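Putative D-tyrosyl-tRNA(Tyr) deacylase 2 (Leishmania major, PDB 1TC5) may hydrolyse D-tyrosyl-tRNA(Tyr) into D-tyrosine and free tRNA(Tyr), and could thereby defend against harmful effects of D-tyrosine. Local coordinates at residues A43-D47 with H114-A118. Residues are numbered along the deposited sequence; the frame is centred on the assembly and turned at random.
Sequences AFLSD and HQLVA
An isolated antiparallel beta bridge pairs Leu45, the last residue of strand 37-45, with Leu116 in the linker that leads from strand 110-112 into helix 119-136. Two backbone bonds define it. Val117 N donates to Phe44 O at 3.1 Å in a nearly straight bond (170° at the hydrogen); Ser46 N donates to Gln115 O at 2.8 Å in a more bent one. Because these bonds lie before and after the bridged residues, Leu45 and Leu116 form a non-hydrogen-bonded pair, their CA atoms 4.8 Å apart. The Leu45 backbone turns instead to Thr10 of the adjoining strand. Gln115 O also receives a CA-H...O contact from Leu45 CA at 3.1 Å, so Leu45 and Ser46, the last strand residue and the one after it, converge on one carbonyl. The bridge does not grow into a ladder: the touching parts run 123° apart, well short of antiparallel.

Val117 makes the closest side-chain approach. With Val117 CG1 anti to its carbonyl carbon (chi1 -66°), both methyls come up to the accepting oxygen from one side, Val117 CG2 lying 3.2 Å from Phe44 O and Val117 CG1 3.4 Å. Val117 CG2 continues against Phe44 CB at 3.7 Å, while Val117 CG1 flanks Ser46 CB. The Phe44 ring heads away from the linker to meet Leu125 and Tyr126 of helix 119-136. The side chains of the bridged leucines meet only loosely, Leu45 CD2 to Leu116 CD1 at 4.3 Å. Gln115 NE2 bonds to Gly103 O, and Ser46 OG has a hydrogen-bonded partner in Ser50 OG.

Ala118 then occupies the N-cap position of helix 119-136, placing the bridge immediately ahead of the helix start: a single-bridge antiparallel pairing that ties a strand-to-helix linker to the end of a sheet strand in this DTD-family fold.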
loop_
_atom_site.group_PDB
_atom_site.type_symbol
_atom_site.label_atom_id
_atom_site.label_comp_id
_atom_site.label_asym_id
_atom_site.label_seq_id
_atom_site.Cartn_x
_atom_site.Cartn_y
_atom_site.Cartn_z
ATOM N N ALA A 43 9.282 -1.608 7.301
ATOM C CA ALA A 43 10.379 -2.544 7.104
ATOM C C ALA A 43 11.637 -1.895 7.619
ATOM O O ALA A 43 11.806 -0.681 7.503
ATOM C CB ALA A 43 10.558 -2.838 5.651
ATOM N N PHE A 44 12.511 -2.729 8.168
ATOM C CA PHE A 44 13.769 -2.324 8.721
ATOM C C PHE A 44 14.856 -2.957 7.874
ATOM O O PHE A 44 14.974 -4.175 7.814
ATOM C CB PHE A 44 13.889 -2.737 10.212
ATOM C CG PHE A 44 12.806 -2.159 11.075
ATOM C CD1 PHE A 44 12.874 -0.852 11.508
ATOM C CD2 PHE A 44 11.721 -2.919 11.451
ATOM C CE1 PHE A 44 11.873 -0.303 12.283
ATOM C CE2 PHE A 44 10.707 -2.365 12.221
ATOM C CZ PHE A 44 10.784 -1.060 12.629
ATOM N N LEU A 45 15.669 -2.092 7.262
ATOM C CA LEU A 45 16.608 -2.458 6.214
ATOM C C LEU A 45 18.034 -2.152 6.632
ATOM O O LEU A 45 18.256 -1.300 7.494
ATOM C CB LEU A 45 16.281 -1.686 4.940
ATOM C CG LEU A 45 14.790 -1.777 4.560
ATOM C CD1 LEU A 45 14.555 -1.095 3.207
ATOM C CD2 LEU A 45 14.278 -3.229 4.562
ATOM N N SER A 46 18.989 -2.842 6.007
ATOM C CA SER A 46 20.372 -2.786 6.424
ATOM C C SER A 46 21.371 -3.170 5.319
ATOM O O SER A 46 21.101 -4.046 4.488
ATOM C CB SER A 46 20.558 -3.724 7.616
ATOM O OG SER A 46 21.750 -3.439 8.302
ATOM N N ASP A 47 22.525 -2.497 5.324
ATOM C CA ASP A 47 23.722 -2.994 4.627
ATOM C C ASP A 47 24.398 -4.022 5.534
ATOM O O ASP A 47 24.135 -4.073 6.744
ATOM C CB ASP A 47 24.755 -1.884 4.337
ATOM C CG ASP A 47 24.132 -0.597 3.840
ATOM O OD1 ASP A 47 23.841 -0.512 2.624
ATOM O OD2 ASP A 47 23.919 0.386 4.595
ATOM N N HIS A 114 18.027 -9.567 0.672
ATOM C CA HIS A 114 19.314 -9.401 1.355
ATOM C C HIS A 114 19.407 -8.108 2.198
ATOM O O HIS A 114 20.182 -8.049 3.150
ATOM C CB HIS A 114 20.455 -9.486 0.331
ATOM C CG HIS A 114 20.467 -10.776 -0.473
ATOM N ND1 HIS A 114 20.250 -12.020 0.093
ATOM C CD2 HIS A 114 20.693 -11.008 -1.794
ATOM C CE1 HIS A 114 20.335 -12.954 -0.841
ATOM N NE2 HIS A 114 20.608 -12.368 -1.995
ATOM N N GLN A 115 18.611 -7.090 1.869
ATOM C CA GLN A 115 18.581 -5.814 2.609
ATOM C C GLN A 115 17.766 -5.906 3.919
ATOM O O GLN A 115 17.775 -4.958 4.708
ATOM C CB GLN A 115 17.923 -4.681 1.779
ATOM C CG GLN A 115 18.748 -3.934 0.736
ATOM C CD GLN A 115 17.964 -2.720 0.123
ATOM O OE1 GLN A 115 18.547 -1.642 -0.029
ATOM N NE2 GLN A 115 16.644 -2.898 -0.205
ATOM N N LEU A 116 17.006 -6.986 4.124
ATOM C CA LEU A 116 16.148 -7.101 5.302
ATOM C C LEU A 116 16.989 -7.453 6.533
ATOM O O LEU A 116 17.848 -8.347 6.489
ATOM C CB LEU A 116 15.039 -8.147 5.103
ATOM C CG LEU A 116 13.794 -7.736 4.309
ATOM C CD1 LEU A 116 14.187 -7.171 2.944
ATOM C CD2 LEU A 116 12.814 -8.911 4.146
ATOM N N VAL A 117 16.766 -6.744 7.629
ATOM C CA VAL A 117 17.401 -7.093 8.912
ATOM C C VAL A 117 16.963 -8.489 9.298
ATOM O O VAL A 117 15.898 -8.951 8.879
ATOM C CB VAL A 117 17.016 -6.109 10.110
ATOM C CG1 VAL A 117 17.556 -4.719 9.898
ATOM C CG2 VAL A 117 15.516 -6.083 10.370
ATOM N N ALA A 118 17.791 -9.159 10.088
ATOM C CA ALA A 118 17.477 -10.466 10.654
ATOM C C ALA A 118 16.156 -10.430 11.437
ATOM O O ALA A 118 15.689 -9.360 11.856
ATOM C CB ALA A 118 18.612 -10.905 11.547
#